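Long-range contacts in delta-aminolevulinic acid dehydratase (Toxoplasma gondii ME49, PDB 3OBK), which probably condenses two molecules of 5-aminolevulinate into porphobilinogen, the pyrrole building block of tetrapyrroles such as haem, and works as an octamer: residues R117-L122 / A175-V180; S211-S216 / T238-P243. All blocks are in the same frame, centred on the assembly; numbering follows the deposited sequence.

Interaction 1 (R117-L122 / A175-V180); sequences RAIMAL and AGADMV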
ATOM      1  N   ARG A 117     -46.559  12.673 -10.978  1.00 22.32           N
ATOM      2  CA  ARG A 117     -47.484  13.620 -10.343  1.00 22.92           C
ATOM      3  C   ARG A 117     -47.095  13.873  -8.880  1.00 22.22           C
ATOM      4  O   ARG A 117     -47.250  14.982  -8.379  1.00 22.93           O
ATOM      5  CB  ARG A 117     -48.931  13.122 -10.423  1.00 23.28           C
ATOM      6  CG  ARG A 117     -49.539  13.215 -11.793  1.00 24.88           C
ATOM      7  CD  ARG A 117     -51.025  12.800 -11.776  1.00 26.36           C
ATOM      8  NE  ARG A 117     -51.207  11.347 -11.919  1.00 25.62           N
ATOM      9  CZ  ARG A 117     -51.752  10.513 -11.024  1.00 24.34           C
ATOM     10  NH1 ARG A 117     -51.849   9.235 -11.352  1.00 22.96           N
ATOM     11  NH2 ARG A 117     -52.204  10.916  -9.824  1.00 24.09           N
ATOM     12  N   ALA A 118     -46.608  12.845  -8.200  1.00 21.07           N
ATOM     13  CA  ALA A 118     -46.177  12.983  -6.819  1.00 20.73           C
ATOM     14  C   ALA A 118     -45.003  13.936  -6.726  1.00 20.53           C
ATOM     15  O   ALA A 118     -44.949  14.780  -5.825  1.00 20.42           O
ATOM     16  CB  ALA A 118     -45.809  11.636  -6.236  1.00 19.89           C
ATOM     17  N   ILE A 119     -44.075  13.801  -7.668  1.00 20.24           N
ATOM     18  CA  ILE A 119     -42.919  14.680  -7.730  1.00 20.54           C
ATOM     19  C   ILE A 119     -43.334  16.121  -8.010  1.00 21.51           C
ATOM     20  O   ILE A 119     -42.869  17.034  -7.346  1.00 21.04           O
ATOM     21  CB  ILE A 119     -41.942  14.245  -8.827  1.00 20.41           C
ATOM     22  CG1 ILE A 119     -41.267  12.927  -8.461  1.00 19.59           C
ATOM     23  CG2 ILE A 119     -40.898  15.331  -9.086  1.00 19.88           C
ATOM     24  CD1 ILE A 119     -40.368  12.414  -9.563  1.00 19.17           C
ATOM     25  N   MET A 120     -44.196  16.323  -8.996  1.00 22.63           N
ATOM     26  CA  MET A 120     -44.657  17.679  -9.312  1.00 24.48           C
ATOM     27  C   MET A 120     -45.401  18.278  -8.156  1.00 24.14           C
ATOM     28  O   MET A 120     -45.204  19.428  -7.845  1.00 24.53           O
ATOM     29  CB  MET A 120     -45.538  17.711 -10.558  1.00 25.79           C
ATOM     30  CG  MET A 120     -44.747  17.595 -11.866  1.00 27.85           C
ATOM     31  SD  MET A 120     -45.823  17.470 -13.318  1.00 33.90           S
ATOM     32  CE  MET A 120     -45.946  15.701 -13.572  1.00 31.48           C
ATOM     33  N   ALA A 121     -46.226  17.483  -7.499  1.00 23.95           N
ATOM     34  CA  ALA A 121     -46.982  17.965  -6.356  1.00 24.33           C
ATOM     35  C   ALA A 121     -46.059  18.349  -5.176  1.00 24.09           C
ATOM     36  O   ALA A 121     -46.281  19.342  -4.507  1.00 24.27           O
ATOM     37  CB  ALA A 121     -48.023  16.929  -5.943  1.00 23.92           C
ATOM     38  N   LEU A 122     -45.021  17.563  -4.936  1.00 23.70           N
ATOM     39  CA  LEU A 122     -44.129  17.819  -3.816  1.00 23.52           C
ATOM     40  C   LEU A 122     -43.298  19.046  -4.088  1.00 24.45           C
ATOM     41  O   LEU A 122     -43.125  19.890  -3.214  1.00 23.96           O
ATOM     42  CB  LEU A 122     -43.238  16.616  -3.549  1.00 22.02           C
ATOM     43  CG  LEU A 122     -43.931  15.525  -2.765  1.00 20.50           C
ATOM     44  CD1 LEU A 122     -43.128  14.255  -2.787  1.00 19.59           C
ATOM     45  CD2 LEU A 122     -44.164  15.968  -1.348  1.00 18.66           C
ATOM     46  N   ALA A 175     -40.063  15.557 -14.692  1.00 22.04           N
ATOM     47  CA  ALA A 175     -41.105  15.861 -13.686  1.00 22.30           C
ATOM     48  C   ALA A 175     -40.600  16.734 -12.559  1.00 21.88           C
ATOM     49  O   ALA A 175     -41.389  17.372 -11.883  1.00 23.02           O
ATOM     50  CB  ALA A 175     -41.739  14.570 -13.112  1.00 21.29           C
ATOM     51  N   GLY A 176     -39.285  16.755 -12.360  1.00 21.59           N
ATOM     52  CA  GLY A 176     -38.652  17.537 -11.296  1.00 20.90           C
ATOM     53  C   GLY A 176     -37.739  16.738 -10.369  1.00 20.18           C
ATOM     54  O   GLY A 176     -37.136  17.316  -9.485  1.00 20.83           O
ATOM     55  N   ALA A 177     -37.626  15.422 -10.536  1.00 19.06           N
ATOM     56  CA  ALA A 177     -36.730  14.638  -9.697  1.00 18.12           C
ATOM     57  C   ALA A 177     -35.319  15.193  -9.695  1.00 18.08           C
ATOM     58  O   ALA A 177     -34.766  15.485 -10.753  1.00 18.35           O
ATOM     59  CB  ALA A 177     -36.704  13.205 -10.169  1.00 17.68           C
ATOM     60  N   ASP A 178     -34.729  15.319  -8.506  1.00 17.85           N
ATOM     61  CA  ASP A 178     -33.376  15.871  -8.360  1.00 17.74           C
ATOM     62  C   ASP A 178     -32.327  14.816  -8.651  1.00 17.81           C
ATOM     63  O   ASP A 178     -31.287  15.112  -9.271  1.00 17.56           O
ATOM     64  CB  ASP A 178     -33.176  16.410  -6.955  1.00 17.67           C
ATOM     65  CG  ASP A 178     -34.082  17.583  -6.660  1.00 19.06           C
ATOM     66  OD1 ASP A 178     -33.781  18.696  -7.144  1.00 21.20           O
ATOM     67  OD2 ASP A 178     -35.104  17.391  -5.963  1.00 19.93           O
ATOM     68  N   MET A 179     -32.611  13.594  -8.188  1.00 17.15           N
ATOM     69  CA  MET A 179     -31.792  12.429  -8.426  1.00 16.84           C
ATOM     70  C   MET A 179     -32.652  11.304  -8.981  1.00 15.88           C
ATOM     71  O   MET A 179     -33.740  11.058  -8.482  1.00 15.95           O
ATOM     72  CB  MET A 179     -31.186  11.897  -7.115  1.00 17.06           C
ATOM     73  CG  MET A 179     -30.380  12.849  -6.225  1.00 19.85           C
ATOM     74  SD  MET A 179     -29.168  11.960  -5.115  1.00 24.84           S
ATOM     75  CE  MET A 179     -28.043  11.344  -6.379  1.00 17.33           C
ATOM     76  N   VAL A 180     -32.154  10.578  -9.973  1.00 15.51           N
ATOM     77  CA  VAL A 180     -32.729   9.268 -10.300  1.00 14.68           C
ATOM     78  C   VAL A 180     -31.818   8.208  -9.673  1.00 14.71           C
ATOM     79  O   VAL A 180     -30.600   8.355  -9.650  1.00 14.43           O
ATOM     80  CB  VAL A 180     -32.935   9.078 -11.823  1.00 14.66           C
ATOM     81  CG1 VAL A 180     -33.877  10.180 -12.374  1.00 14.35           C
ATOM     82  CG2 VAL A 180     -31.619   9.101 -12.559  1.00 12.62           C
TER
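Ile-119, on helix 114-125, packs against the turn formed by Ala-175, Gly-176 and Ala-177, where helix 158-175 gives way to strand 179-182. Its two branches divide the work. The methyl CG2, anti to the backbone N (chi1 -69° places CG1 beside that nitrogen), rests on the main chain of the turn, 3.5 Å from Ala-175 O and 3.6 Å from Ala-177 N. The other branch runs on with CD1 anti to CA and ends 3.8 Å from Ala-177 CB.

The turn is a Schellman motif: Gly-176 takes up a positive phi of 126° while two bonds reach back into the last helical turn. Having no side chain, the glycine lets CG2 come within 3.7 Å of its carbonyl carbon C. In this TIM barrel the contact seats outer helix 114-125 against the loop that leads into strand 179-182, at that strand's N-terminal end. Leu-92 and Leu-131, from strands 89-95 and 130-135, also touch Ile-119.

Nearer the surface, Met-120 adds an outer flank. Its CG lies 3.4 Å from Ala-175 O, and the chain then bends at chi3, leaving CE 4.4 Å from Ala-175 CB.

Interaction 2 (S211-S216 / T238-P243); sequences SCKYAS and TYQMDP. With PBG (3-[5-(aminomethyl)-4-(carboxymethyl)-1H-pyrrol-3-yl]propanoic acid), chain L.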
ATOM      1  N   SER A 211     -24.800   0.345  -6.779  1.00 15.52           N
ATOM      2  CA  SER A 211     -23.713  -0.475  -7.348  1.00 15.87           C
ATOM      3  C   SER A 211     -23.690  -1.855  -6.790  1.00 15.65           C
ATOM      4  O   SER A 211     -23.571  -2.803  -7.545  1.00 16.71           O
ATOM      5  CB  SER A 211     -22.337   0.101  -7.055  1.00 15.93           C
ATOM      6  OG  SER A 211     -22.282   1.410  -7.490  1.00 17.67           O
ATOM      7  N   CYS A 212     -23.755  -1.948  -5.467  1.00 14.72           N
ATOM      8  CA  CYS A 212     -23.646  -3.212  -4.771  1.00 14.79           C
ATOM      9  C   CYS A 212     -24.970  -3.517  -4.072  1.00 13.67           C
ATOM     10  O   CYS A 212     -25.151  -3.242  -2.900  1.00 13.25           O
ATOM     11  CB  CYS A 212     -22.480  -3.147  -3.778  1.00 15.12           C
ATOM     12  SG  CYS A 212     -20.998  -2.359  -4.488  1.00 17.48           S
ATOM     13  N   LYS A 213     -25.915  -4.032  -4.846  1.00 13.12           N
ATOM     14  CA  LYS A 213     -27.245  -4.369  -4.370  1.00 12.32           C
ATOM     15  C   LYS A 213     -27.359  -5.881  -4.420  1.00 11.74           C
ATOM     16  O   LYS A 213     -27.200  -6.471  -5.481  1.00 11.08           O
ATOM     17  CB  LYS A 213     -28.315  -3.754  -5.249  1.00 12.31           C
ATOM     18  CG  LYS A 213     -29.683  -4.257  -4.899  1.00 12.59           C
ATOM     19  CD  LYS A 213     -30.751  -3.462  -5.602  1.00 14.27           C
ATOM     20  CE  LYS A 213     -32.105  -3.875  -5.127  1.00 13.80           C
ATOM     21  NZ  LYS A 213     -33.117  -3.021  -5.696  1.00 14.74           N
ATOM     22  N   TYR A 214     -27.631  -6.496  -3.275  1.00 12.83           N
ATOM     23  CA  TYR A 214     -27.545  -7.940  -3.167  1.00 12.65           C
ATOM     24  C   TYR A 214     -28.898  -8.634  -3.353  1.00 12.45           C
ATOM     25  O   TYR A 214     -29.937  -8.062  -3.094  1.00 11.88           O
ATOM     26  CB  TYR A 214     -26.878  -8.308  -1.843  1.00 12.46           C
ATOM     27  CG  TYR A 214     -25.388  -8.012  -1.861  1.00 11.32           C
ATOM     28  CD1 TYR A 214     -24.896  -6.742  -1.620  1.00 11.23           C
ATOM     29  CD2 TYR A 214     -24.476  -9.006  -2.177  1.00 11.51           C
ATOM     30  CE1 TYR A 214     -23.510  -6.473  -1.666  1.00 10.68           C
ATOM     31  CE2 TYR A 214     -23.116  -8.761  -2.214  1.00 11.00           C
ATOM     32  CZ  TYR A 214     -22.639  -7.491  -1.964  1.00 10.50           C
ATOM     33  OH  TYR A 214     -21.293  -7.281  -2.015  1.00 10.21           O
ATOM     34  N   ALA A 215     -28.865  -9.861  -3.858  1.00 12.87           N
ATOM     35  CA  ALA A 215     -30.073 -10.683  -4.027  1.00 12.88           C
ATOM     36  C   ALA A 215     -30.584 -11.103  -2.677  1.00 12.73           C
ATOM     37  O   ALA A 215     -30.504 -12.247  -2.310  1.00 13.89           O
ATOM     38  CB  ALA A 215     -29.773 -11.921  -4.909  1.00 12.28           C
ATOM     39  N   SER A 216     -31.110 -10.155  -1.935  1.00 13.20           N
ATOM     40  CA  SER A 216     -31.407 -10.347  -0.519  1.00 13.26           C
ATOM     41  C   SER A 216     -32.815 -10.873  -0.238  1.00 13.92           C
ATOM     42  O   SER A 216     -33.749 -10.784  -1.075  1.00 13.39           O
ATOM     43  CB  SER A 216     -31.230  -9.005   0.233  1.00 13.22           C
ATOM     44  OG  SER A 216     -31.357  -9.166   1.643  1.00 12.63           O
ATOM     45  N   THR A 238     -30.245 -13.724 -11.023  1.00 13.92           N
ATOM     46  CA  THR A 238     -29.587 -13.478 -12.298  1.00 13.49           C
ATOM     47  C   THR A 238     -29.215 -11.991 -12.506  1.00 13.40           C
ATOM     48  O   THR A 238     -28.701 -11.632 -13.570  1.00 13.64           O
ATOM     49  CB  THR A 238     -30.486 -13.960 -13.497  1.00 14.09           C
ATOM     50  OG1 THR A 238     -31.791 -13.364 -13.401  1.00 15.43           O
ATOM     51  CG2 THR A 238     -30.611 -15.482 -13.524  1.00 11.64           C
ATOM     52  N   TYR A 239     -29.493 -11.127 -11.521  1.00 12.53           N
ATOM     53  CA  TYR A 239     -29.109  -9.731 -11.601  1.00 12.61           C
ATOM     54  C   TYR A 239     -28.697  -9.058 -10.285  1.00 12.23           C
ATOM     55  O   TYR A 239     -27.686  -8.356 -10.267  1.00 12.58           O
ATOM     56  CB  TYR A 239     -30.161  -8.871 -12.333  1.00 12.99           C
ATOM     57  CG  TYR A 239     -31.612  -8.867 -11.888  1.00 12.42           C
ATOM     58  CD1 TYR A 239     -32.515  -9.798 -12.383  1.00 13.71           C
ATOM     59  CD2 TYR A 239     -32.111  -7.862 -11.085  1.00 13.61           C
ATOM     60  CE1 TYR A 239     -33.866  -9.773 -12.034  1.00 13.12           C
ATOM     61  CE2 TYR A 239     -33.481  -7.819 -10.735  1.00 14.65           C
ATOM     62  CZ  TYR A 239     -34.350  -8.786 -11.225  1.00 14.54           C
ATOM     63  OH  TYR A 239     -35.701  -8.759 -10.908  1.00 16.05           O
ATOM     64  N   GLN A 240     -29.461  -9.229  -9.209  1.00 11.33           N
ATOM     65  CA  GLN A 240     -28.947  -8.848  -7.899  1.00 10.79           C
ATOM     66  C   GLN A 240     -27.782  -9.785  -7.532  1.00 10.83           C
ATOM     67  O   GLN A 240     -27.677 -10.898  -8.033  1.00 10.99           O
ATOM     68  CB  GLN A 240     -30.044  -8.835  -6.863  1.00 10.37           C
ATOM     69  CG  GLN A 240     -31.121  -7.750  -7.157  1.00 10.63           C
ATOM     70  CD  GLN A 240     -32.340  -7.818  -6.231  1.00 10.81           C
ATOM     71  OE1 GLN A 240     -32.468  -8.710  -5.387  1.00  8.68           O
ATOM     72  NE2 GLN A 240     -33.260  -6.873  -6.413  1.00 13.39           N
ATOM     73  N   MET A 241     -26.897  -9.302  -6.680  1.00 10.94           N
ATOM     74  CA  MET A 241     -25.643  -9.988  -6.351  1.00 11.34           C
ATOM     75  C   MET A 241     -25.771 -11.089  -5.302  1.00 10.76           C
ATOM     76  O   MET A 241     -26.592 -11.030  -4.389  1.00 10.63           O
ATOM     77  CB  MET A 241     -24.625  -8.960  -5.837  1.00 11.71           C
ATOM     78  CG  MET A 241     -24.112  -8.032  -6.927  1.00 13.93           C
ATOM     79  SD  MET A 241     -22.966  -6.755  -6.376  1.00 18.00           S
ATOM     80  CE  MET A 241     -21.925  -7.763  -5.329  1.00 17.71           C
ATOM     81  N   ASP A 242     -24.926 -12.082  -5.434  1.00 10.56           N
ATOM     82  CA  ASP A 242     -24.800 -13.137  -4.446  1.00 10.60           C
ATOM     83  C   ASP A 242     -24.242 -12.543  -3.166  1.00 10.11           C
ATOM     84  O   ASP A 242     -23.167 -11.958  -3.180  1.00 10.34           O
ATOM     85  CB  ASP A 242     -23.807 -14.178  -4.978  1.00 11.04           C
ATOM     86  CG  ASP A 242     -23.812 -15.488  -4.176  1.00 12.25           C
ATOM     87  OD1 ASP A 242     -24.360 -15.503  -3.055  1.00 10.61           O
ATOM     88  OD2 ASP A 242     -23.261 -16.501  -4.698  1.00 13.54           O
ATOM     89  N   PRO A 243     -24.950 -12.696  -2.052  1.00  9.75           N
ATOM     90  CA  PRO A 243     -24.409 -12.293  -0.769  1.00  9.52           C
ATOM     91  C   PRO A 243     -23.085 -12.961  -0.379  1.00  9.60           C
ATOM     92  O   PRO A 243     -22.463 -12.522   0.551  1.00  9.26           O
ATOM     93  CB  PRO A 243     -25.482 -12.727   0.218  1.00  9.93           C
ATOM     94  CG  PRO A 243     -26.712 -12.882  -0.544  1.00  9.98           C
ATOM     95  CD  PRO A 243     -26.299 -13.266  -1.923  1.00 10.48           C
TER
HETATM   96  CHA PBG L 360     -36.876  -2.176  -6.657  1.00 19.71           C
HETATM   97  C1A PBG L 360     -36.581  -1.872  -5.225  1.00 19.58           C
HETATM   98  C2A PBG L 360     -36.584  -2.778  -4.169  1.00 19.49           C
HETATM   99  C3A PBG L 360     -36.252  -2.050  -3.041  1.00 16.46           C
HETATM  100  C4A PBG L 360     -35.973  -0.759  -3.453  1.00 18.81           C
HETATM  101  NA  PBG L 360     -36.206  -0.668  -4.769  1.00 19.44           N
HETATM  102  C5A PBG L 360     -37.034  -4.220  -4.164  1.00 21.31           C
HETATM  103  C6A PBG L 360     -36.196  -5.180  -4.890  1.00 19.95           C
HETATM  104  O1A PBG L 360     -35.401  -4.708  -5.746  1.00 22.89           O
HETATM  105  O2A PBG L 360     -36.351  -6.410  -4.710  1.00 16.92           O
HETATM  106  C7A PBG L 360     -36.210  -2.580  -1.661  1.00 14.72           C
HETATM  107  C8A PBG L 360     -36.128  -1.587  -0.563  1.00 12.13           C
HETATM  108  C9A PBG L 360     -36.389  -2.050   0.810  1.00  9.48           C
HETATM  109  O3A PBG L 360     -36.731  -1.207   1.634  1.00 14.05           O
HETATM  110  O4A PBG L 360     -36.559  -3.241   1.112  1.00  9.26           O
HETATM  111  N1  PBG L 360     -35.822  -2.035  -7.608  1.00 18.89           N
HETATM  112  O   HOH W   1     -32.459  -4.972  -8.456  1.00 17.11           O
HETATM  113  O   HOH W   2     -33.829 -10.478  -3.727  1.00  9.53           O
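Lys-213 and Gln-240 meet at the wall of the porphobilinogen pocket, where the C-terminal end of a TIM-barrel strand is joined to the loop 238-243; Lys-213 CE lies 3.5 Å from Gln-240 NE2. A single beta bridge holds the backbones together: Met-241 N donates to Lys-213 O at 3.1 Å, and Ala-215 N to Met-241 O. With CG anti to its backbone N (chi1 171°), Lys-213 runs out fully extended and its NZ donates a hydrogen bond to PBG O1A, a carboxylate oxygen of the product, at 2.8 Å. The same amine also hydrogen-bonds Ser-183 O and forms cation-pi contacts with Tyr-210 and Tyr-219.

Two waters hold the Gln-240 amide: water 1 accepts from NE2, while water 2 donates to OE1 and to Ser-216 O. Gln-240 NE2 also comes within 3.1 Å of PBG O1A.

Behind this polar wall lies a Met-aromatic contact. Met-241 SD stands over a face of the Tyr-214 ring, 4.7 Å from its centroid and 17° off the normal. The Tyr-214 hydroxyl hydrogen-bonds Asn-245 O. A bend at chi3 (45°) turns the methionine methyl back toward the phenol, bringing CE to 3.4 Å from Tyr-214 OH.

How the interactions relate
Followed from the N terminus, the chain makes two closures in series, neither enclosing nor crossing the other. Interaction 1 comes first: after 117-122, 52 residues, comprising the end of helix 114-125, strand 130-135 and most of helix 158-175, pass before the chain returns at 175-180. It then runs through strand 179-182 and helix 189-199 into strand 206-213, whose end opens interaction 2. Here 21 residues, including helix 220-226, lead back to 238-243. Strands 179-182 and 206-213 are parallel neighbours in the barrel sheet, yet the first contact sits where one begins and the second where the other ends. Their centres are 27 Å apart, and only interaction 2 borders the bound product.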